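Local atomic coordinates of glycosyl hydrolase, family 38 (Enterococcus faecalis, PDB entry 5KBP), a protein that probably hydrolyses alpha-mannosidic linkages in carbohydrates, as an alpha-mannosidase of glycoside hydrolase family 38. Residues Asn106-Ile109 and Gly110-Ser114; Tyr168-Tyr172 and Ser173-Trp177; Glu289-Gly292 and Trp293-Leu296; Glu875-Thr878 and Pro879-Val883. One frame throughout, in Å; residues are numbered along the deposited sequence.

Overall arrangement
Four local contacts follow one another along the chain, a worked example of how helix, strand connection and turn are each shaped by near neighbours; none nests in or crosses another. Interaction 1 lies within helix 100-117 of the N-terminal part. Interaction 2 closes the short bend from strand 169-170 into strand 174-178. Interaction 3 rounds a tight turn in the loop from strand 280-282 to helix 304-332. It touches interaction 2 through a weak hydrogen bond from Tyr168 N to Glu289 OE1. Interaction 4 turns the loop between strands 864-870 and 892-897; its nearest atoms come within about 6 Å of interaction 1, so a helix of the N-terminal part and the C-terminal beta-sandwich region lie close there without these contacts touching.

Interaction 1 (Asn106-Ile109 and Gly110-Ser114); sequences NMLI and GHLES
Two and a half turns of the alpha-helix 100-117, along which Leu108 meets Leu112 and Ile109 meets Glu113, give a compact example of i to i+4 pairing. Four backbone bonds set the spacing, each carbonyl from Asn106 to Ile109 receiving the N-H four residues on. The straightest joins Leu112 N to Leu108 O (3.0 Å, 168°), whereas Gly110 N approaches Asn106 O from well above the carbonyl plane.

On one flank the two leucines touch through a methyl of each, Leu108 CD1 lying 3.6 Å from Leu112 CD1. Leu108 brings its branch there by turning CG away from the backbone N (chi1 -168°), and the two side chains meet at a slant. Beyond them Leu112 also touches Glu838, in the C-terminal beta-sandwich region.

Ile109 and Glu113 run side by side and point the same way, with Ile109 CG2 at 3.9 Å from Glu113 CG. Ile109 packs on helix 337-348 against Asp341, Trp344, Lys345 and Leu348. Glu113 OE2 makes salt bridges to Lys116 of the same helix and to Lys345 of helix 337-348, so on this face apolar packing and one charge pair join the two helices.

The next carbonyl, Gly110 O, is gripped twice from opposite faces of its plane: by Ser114 N at 3.0 Å and by Ser114 OG at 2.6 Å.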
# COMPACT_ATOMS: atom_id res chain seq x y z
N ASN A 106 5.34 16.68 13.50
CA ASN A 106 6.45 15.76 13.71
C ASN A 106 7.06 15.95 15.09
O ASN A 106 7.43 14.97 15.75
CB ASN A 106 7.51 15.97 12.63
CG ASN A 106 8.61 14.93 12.68
OD1 ASN A 106 8.36 13.76 12.97
ND2 ASN A 106 9.84 15.36 12.40
N MET A 107 7.16 17.20 15.55
CA MET A 107 7.68 17.46 16.89
C MET A 107 6.63 17.20 17.96
O MET A 107 6.96 16.71 19.05
CB MET A 107 8.20 18.90 16.98
CG MET A 107 8.96 19.37 15.75
SD MET A 107 9.56 21.07 15.89
CE MET A 107 11.00 20.81 16.93
N LEU A 108 5.37 17.52 17.67
CA LEU A 108 4.30 17.31 18.63
C LEU A 108 4.10 15.83 18.91
O LEU A 108 3.99 15.41 20.07
CB LEU A 108 3.01 17.95 18.12
CG LEU A 108 1.80 18.12 19.04
CD1 LEU A 108 0.89 16.90 19.02
CD2 LEU A 108 2.23 18.45 20.46
N ILE A 109 4.06 15.01 17.86
CA ILE A 109 3.89 13.57 18.04
C ILE A 109 5.17 12.95 18.59
O ILE A 109 5.13 12.05 19.43
CB ILE A 109 3.45 12.91 16.73
CG1 ILE A 109 2.05 13.39 16.34
CG2 ILE A 109 3.49 11.39 16.84
CD1 ILE A 109 1.50 12.73 15.10
N GLY A 110 6.33 13.43 18.12
CA GLY A 110 7.59 12.96 18.68
C GLY A 110 7.69 13.21 20.17
O GLY A 110 8.21 12.38 20.92
N HIS A 111 7.17 14.35 20.63
CA HIS A 111 7.17 14.65 22.05
C HIS A 111 6.22 13.74 22.81
O HIS A 111 6.60 13.12 23.81
CB HIS A 111 6.81 16.12 22.28
CG HIS A 111 6.63 16.48 23.73
ND1 HIS A 111 5.39 16.65 24.30
CD2 HIS A 111 7.53 16.71 24.71
CE1 HIS A 111 5.53 16.96 25.58
NE2 HIS A 111 6.82 17.00 25.85
N LEU A 112 4.96 13.65 22.35
CA LEU A 112 3.97 12.85 23.06
C LEU A 112 4.37 11.37 23.09
O LEU A 112 4.10 10.67 24.07
CB LEU A 112 2.60 13.02 22.40
CG LEU A 112 1.98 14.41 22.45
CD1 LEU A 112 0.67 14.43 21.68
CD2 LEU A 112 1.76 14.87 23.88
N GLU A 113 5.00 10.89 22.02
CA GLU A 113 5.45 9.49 22.00
C GLU A 113 6.65 9.29 22.91
O GLU A 113 6.74 8.26 23.60
CB GLU A 113 5.78 9.07 20.57
CG GLU A 113 4.58 8.96 19.66
CD GLU A 113 3.63 7.85 20.07
OE1 GLU A 113 4.11 6.76 20.45
OE2 GLU A 113 2.40 8.07 20.04
N SER A 114 7.57 10.25 22.94
CA SER A 114 8.74 10.12 23.81
C SER A 114 8.34 10.10 25.28
O SER A 114 8.96 9.40 26.09
CB SER A 114 9.72 11.26 23.54
OG SER A 114 10.19 11.22 22.20

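Interaction 2 (Tyr168-Tyr172 and Ser173-Trp177); sequences YSSQY and SEMWW
Ser170 OG, which brushes the methyl of Met175 across the bend, donates a hydrogen bond of 2.8 Å to Tyr172 O. The hydroxyl reaches this carbonyl because it stands opposite the backbone N (chi1 179°), and it meets the oxygen slightly tilted from the carbonyl plane. A side chain thus ties the end of strand 169-170 to the bend that follows it.

The same corner is filled by Met175. Its chain bends at the thioether, turning CE back to 3.6 Å from Ser170 CB and to 3.8 Å from Tyr172 O, so one methyl packs against both the serine and the carbonyl that it bonds. Tyr172 adds a contact of its own, its CB lying 3.7 Å from Glu174 O, while Gln171 CB sits over one face of the tyrosine ring, toward the rim.

The polar ends have partners outside the bend: Tyr172 OH bonds Asp277, Glu174 OE2 bonds Ser223, and Ser173 OG lies in bonding range of the carbonyl of Tyr221.

In the fold this bend carries the chain between two sheets of the N-terminal part. Strand 169-170 pairs in parallel with strand 155-156, whereas strand 174-178 runs antiparallel to strand 184-189 and parallel to strand 280-282, with Met175 packed between Leu189 of the one and Val281 of the other.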
# COMPACT_ATOMS: atom_id res chain seq x y z
N TYR A 168 27.87 31.66 5.06
CA TYR A 168 27.55 30.28 5.40
C TYR A 168 28.80 29.44 5.63
O TYR A 168 28.88 28.28 5.21
CB TYR A 168 26.69 29.66 4.30
CG TYR A 168 25.43 30.45 4.02
CD1 TYR A 168 24.34 30.38 4.88
CD2 TYR A 168 25.34 31.27 2.91
CE1 TYR A 168 23.19 31.11 4.63
CE2 TYR A 168 24.19 32.00 2.65
CZ TYR A 168 23.12 31.91 3.52
OH TYR A 168 21.98 32.64 3.27
N SER A 169 29.80 30.02 6.30
CA SER A 169 31.02 29.31 6.67
C SER A 169 31.33 29.61 8.13
O SER A 169 31.26 30.77 8.56
CB SER A 169 32.19 29.72 5.78
OG SER A 169 31.98 29.32 4.44
N SER A 170 31.66 28.57 8.89
CA SER A 170 31.97 28.70 10.30
C SER A 170 33.39 28.22 10.56
O SER A 170 33.82 27.20 10.01
CB SER A 170 30.99 27.90 11.16
OG SER A 170 31.32 28.00 12.54
N GLN A 171 34.12 28.97 11.38
CA GLN A 171 35.46 28.55 11.77
C GLN A 171 35.43 27.27 12.59
O GLN A 171 36.40 26.51 12.60
CB GLN A 171 36.16 29.65 12.57
CG GLN A 171 36.56 30.87 11.75
CD GLN A 171 37.22 31.94 12.60
OE1 GLN A 171 36.87 32.12 13.77
NE2 GLN A 171 38.19 32.64 12.02
N TYR A 172 34.32 27.00 13.27
CA TYR A 172 34.23 25.89 14.20
C TYR A 172 33.03 25.01 13.87
O TYR A 172 32.12 25.41 13.14
CB TYR A 172 34.11 26.38 15.65
CG TYR A 172 35.10 27.47 16.01
CD1 TYR A 172 36.42 27.17 16.30
CD2 TYR A 172 34.70 28.80 16.06
CE1 TYR A 172 37.32 28.16 16.64
CE2 TYR A 172 35.60 29.80 16.39
CZ TYR A 172 36.91 29.48 16.67
OH TYR A 172 37.80 30.47 17.00
N SER A 173 33.06 23.79 14.41
CA SER A 173 31.94 22.87 14.30
C SER A 173 30.82 23.18 15.27
O SER A 173 29.82 22.45 15.30
CB SER A 173 32.43 21.43 14.51
OG SER A 173 33.27 21.33 15.64
N GLU A 174 30.96 24.23 16.08
CA GLU A 174 29.90 24.74 16.93
C GLU A 174 29.61 26.18 16.52
O GLU A 174 30.53 26.92 16.16
CB GLU A 174 30.28 24.70 18.42
CG GLU A 174 30.63 23.31 18.95
CD GLU A 174 32.02 22.86 18.55
OE1 GLU A 174 32.18 21.70 18.11
OE2 GLU A 174 32.97 23.67 18.66
N MET A 175 28.34 26.57 16.56
CA MET A 175 27.95 27.88 16.06
C MET A 175 26.60 28.26 16.65
O MET A 175 25.88 27.42 17.20
CB MET A 175 27.90 27.89 14.53
CG MET A 175 26.74 27.08 13.95
SD MET A 175 26.98 26.64 12.22
CE MET A 175 28.43 25.59 12.34
N TRP A 176 26.27 29.54 16.52
CA TRP A 176 24.95 30.03 16.86
C TRP A 176 24.10 30.09 15.60
O TRP A 176 24.57 30.51 14.54
CB TRP A 176 25.03 31.42 17.51
CG TRP A 176 25.77 31.43 18.81
CD1 TRP A 176 26.95 32.05 19.07
CD2 TRP A 176 25.38 30.77 20.02
NE1 TRP A 176 27.32 31.83 20.38
CE2 TRP A 176 26.37 31.05 20.98
CE3 TRP A 176 24.29 29.97 20.39
CZ2 TRP A 176 26.31 30.56 22.28
CZ3 TRP A 176 24.23 29.49 21.68
CH2 TRP A 176 25.23 29.78 22.62
N TRP A 177 22.85 29.66 15.72
CA TRP A 177 21.91 29.67 14.61
C TRP A 177 20.76 30.60 14.97
O TRP A 177 19.96 30.29 15.86
CB TRP A 177 21.41 28.27 14.29
CG TRP A 177 20.76 28.15 12.95
CD1 TRP A 177 20.59 29.15 12.04
CD2 TRP A 177 20.19 26.98 12.37
NE1 TRP A 177 19.95 28.67 10.92
CE2 TRP A 177 19.70 27.34 11.10
CE3 TRP A 177 20.06 25.65 12.79
CZ2 TRP A 177 19.08 26.42 10.25
CZ3 TRP A 177 19.44 24.74 11.95
CH2 TRP A 177 18.96 25.13 10.70

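Interaction 3 (Glu289-Gly292 and Trp293-Leu296); sequences ETDG and WYTL
Asp291 meets Trp293 through a side-chain to backbone bond: Trp293 N donates to Asp291 OD1 at 3.0 Å, nearly straight at 166°. The N-H arrives on the anti side of the carboxylate oxygen and somewhat out of the carboxylate plane. Two further contacts bring the tryptophan ring close. Asp291 O lies over one face of the indole, 3.7 Å from Trp293 CD1, and Asp291 CB is equally near that carbon. The two side chains cross at about a right angle, with the carboxylate and ring planes 54° apart.

What puts the carboxylate there is its first torsion, which places Asp291 CG between the backbone N and the carbonyl carbon (chi1 49°), folding the group over the following peptide. A side-chain oxygen bonded to the N-H two residues ahead is the defining feature of an Asx turn, and Gly292 takes the positive phi that lets the chain swing round inside it. Just upstream, Thr290 OG1 accepts a weak bond of 3.4 Å from Gly292 N, giving a weak ST turn that overlaps the first; this hydroxyl is also bonded to Ser287 O. Thr295 OG1, 4.0 Å from Gly292 O, is buried beside the turn without a polar partner in the model.

Further out, this loop between strand 280-282 and helix 304-332 leans on residues from the C-terminal half of the chain. Asn708 ND2 holds Gly292 O, Glu707 bonds the backbone of Asp291 and, weakly, Trp293 NE1, and Arg631 makes a cation-pi contact with the indole.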
# COMPACT_ATOMS: atom_id res chain seq x y z
N GLU A 289 26.69 28.78 -0.72
CA GLU A 289 28.08 29.07 -1.02
C GLU A 289 28.87 27.84 -1.44
O GLU A 289 30.08 27.77 -1.23
CB GLU A 289 28.74 29.75 0.19
CG GLU A 289 28.11 31.08 0.56
CD GLU A 289 28.78 31.73 1.75
OE1 GLU A 289 29.60 31.06 2.42
OE2 GLU A 289 28.50 32.92 2.02
N THR A 290 28.20 26.86 -2.03
CA THR A 290 28.84 25.67 -2.59
C THR A 290 28.86 25.78 -4.11
O THR A 290 28.43 26.78 -4.69
CB THR A 290 28.12 24.40 -2.13
OG1 THR A 290 26.79 24.39 -2.66
CG2 THR A 290 28.06 24.35 -0.61
N ASP A 291 29.36 24.73 -4.77
CA ASP A 291 29.38 24.73 -6.22
C ASP A 291 27.99 24.55 -6.83
O ASP A 291 27.84 24.71 -8.05
CB ASP A 291 30.32 23.63 -6.74
CG ASP A 291 30.07 22.29 -6.08
OD1 ASP A 291 28.89 21.94 -5.84
OD2 ASP A 291 31.06 21.57 -5.81
N GLY A 292 26.98 24.23 -6.02
CA GLY A 292 25.62 24.11 -6.50
C GLY A 292 25.30 22.82 -7.23
O GLY A 292 24.16 22.67 -7.71
N TRP A 293 26.24 21.89 -7.32
CA TRP A 293 26.01 20.63 -8.02
C TRP A 293 25.33 19.58 -7.16
O TRP A 293 24.68 18.68 -7.71
CB TRP A 293 27.33 20.06 -8.56
CG TRP A 293 27.94 20.88 -9.65
CD1 TRP A 293 29.09 21.60 -9.59
CD2 TRP A 293 27.42 21.06 -10.97
NE1 TRP A 293 29.33 22.21 -10.80
CE2 TRP A 293 28.31 21.90 -11.66
CE3 TRP A 293 26.28 20.59 -11.64
CZ2 TRP A 293 28.11 22.28 -12.99
CZ3 TRP A 293 26.08 20.96 -12.95
CH2 TRP A 293 26.99 21.80 -13.61
N TYR A 294 25.47 19.66 -5.84
CA TYR A 294 24.93 18.63 -4.95
C TYR A 294 24.07 19.25 -3.86
O TYR A 294 24.13 18.86 -2.69
CB TYR A 294 26.06 17.80 -4.35
CG TYR A 294 26.89 17.11 -5.41
CD1 TYR A 294 26.47 15.91 -5.98
CD2 TYR A 294 28.08 17.67 -5.86
CE1 TYR A 294 27.22 15.29 -6.96
CE2 TYR A 294 28.84 17.05 -6.84
CZ TYR A 294 28.40 15.86 -7.38
OH TYR A 294 29.15 15.24 -8.36
N THR A 295 23.25 20.24 -4.23
CA THR A 295 22.22 20.74 -3.33
C THR A 295 21.12 19.70 -3.14
O THR A 295 20.49 19.66 -2.08
CB THR A 295 21.64 22.05 -3.87
OG1 THR A 295 22.69 23.00 -4.05
CG2 THR A 295 20.61 22.63 -2.91
N LEU A 296 20.89 18.86 -4.15
CA LEU A 296 19.78 17.91 -4.20
C LEU A 296 18.43 18.62 -4.19
O LEU A 296 17.42 18.03 -3.79
CB LEU A 296 19.86 16.88 -3.07
CG LEU A 296 21.22 16.19 -2.92
CD1 LEU A 296 21.18 15.13 -1.84
CD2 LEU A 296 21.67 15.60 -4.25

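Interaction 4 (Glu875-Thr878 and Pro879-Val883); sequences EPLT and PAIEV
Leu877 and Ile881 touch across a tight turn through single methyls, Leu877 CD1 to Ile881 CD1 at 3.7 Å. Leu877 gets there with an extended end: CG lies opposite the carbonyl carbon (chi1 -70°), and CD1 continues the chain outward. Ile881 is bent instead, its CD1 folded back by a second torsion of 85°, and the two side chains meet at an angle rather than in line. Leu869 of strand 864-870 packs against both.

The backbone between them makes a type VIb turn, with a cis peptide before Pro879 at its third position. The cis bond brings the alpha carbons of Thr878 and Pro879 to 2.9 Å, and those of Leu877 and Ala880 to 4.7 Å. Pro879 O then comes within 3.5 Å of Leu877 CB.

As is usual for this turn type, no hydrogen bond closes it: Leu877 O and Ala880 N are 3.2 Å apart, but the N-H does not point at the oxygen well enough for a bond. Across the turn itself the pairing is therefore apolar, and the reversal is probably set mainly by the cis proline, with dispersion contact between the two branched side chains added to it and a backbone hydrogen bond between Leu877 and Leu869 tying it to the sheet.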
# COMPACT_ATOMS: atom_id res chain seq x y z
N GLU A 875 1.47 24.08 25.08
CA GLU A 875 1.64 24.37 26.50
C GLU A 875 1.99 25.84 26.70
O GLU A 875 2.65 26.45 25.85
CB GLU A 875 2.73 23.49 27.12
CG GLU A 875 2.39 22.01 27.13
CD GLU A 875 1.06 21.71 27.80
OE1 GLU A 875 0.72 22.39 28.79
OE2 GLU A 875 0.36 20.79 27.33
N PRO A 876 1.56 26.43 27.82
CA PRO A 876 1.75 27.88 28.01
C PRO A 876 3.21 28.29 27.89
O PRO A 876 4.12 27.57 28.30
CB PRO A 876 1.21 28.12 29.42
CG PRO A 876 0.25 27.01 29.65
CD PRO A 876 0.82 25.82 28.94
N LEU A 877 3.42 29.47 27.31
CA LEU A 877 4.77 29.98 27.13
C LEU A 877 5.38 30.36 28.48
O LEU A 877 4.69 30.87 29.37
CB LEU A 877 4.76 31.20 26.20
CG LEU A 877 4.45 30.92 24.73
CD1 LEU A 877 4.28 32.22 23.95
CD2 LEU A 877 5.55 30.07 24.12
N THR A 878 6.67 30.10 28.62
CA THR A 878 7.41 30.43 29.84
C THR A 878 8.63 31.26 29.46
O THR A 878 9.60 30.71 28.90
CB THR A 878 7.83 29.16 30.58
OG1 THR A 878 8.47 28.26 29.67
CG2 THR A 878 6.62 28.48 31.21
N PRO A 879 8.63 32.58 29.73
CA PRO A 879 7.53 33.31 30.37
C PRO A 879 6.37 33.60 29.42
O PRO A 879 6.53 33.49 28.20
CB PRO A 879 8.20 34.61 30.82
CG PRO A 879 9.27 34.83 29.82
CD PRO A 879 9.78 33.46 29.44
N ALA A 880 5.22 33.97 29.97
CA ALA A 880 4.02 34.17 29.18
C ALA A 880 4.08 35.48 28.40
O ALA A 880 4.74 36.44 28.80
CB ALA A 880 2.78 34.16 30.07
N ILE A 881 3.39 35.50 27.27
CA ILE A 881 3.20 36.70 26.45
C ILE A 881 1.71 37.01 26.42
O ILE A 881 0.89 36.11 26.24
CB ILE A 881 3.76 36.52 25.03
CG1 ILE A 881 5.30 36.53 25.03
CG2 ILE A 881 3.25 37.61 24.10
CD1 ILE A 881 5.93 35.18 25.33
N GLU A 882 1.37 38.28 26.63
CA GLU A 882 -0.03 38.69 26.66
C GLU A 882 -0.72 38.35 25.35
O GLU A 882 -0.13 38.45 24.27
CB GLU A 882 -0.13 40.19 26.95
CG GLU A 882 0.58 40.62 28.22
CD GLU A 882 -0.09 40.08 29.47
OE1 GLU A 882 -1.16 40.59 29.85
OE2 GLU A 882 0.46 39.12 30.07
N VAL A 883 -1.99 37.94 25.45
CA VAL A 883 -2.74 37.56 24.26
C VAL A 883 -2.99 38.74 23.34
O VAL A 883 -3.20 38.56 22.14
CB VAL A 883 -4.07 36.90 24.66
CG1 VAL A 883 -3.82 35.61 25.44
CG2 VAL A 883 -4.93 37.86 25.47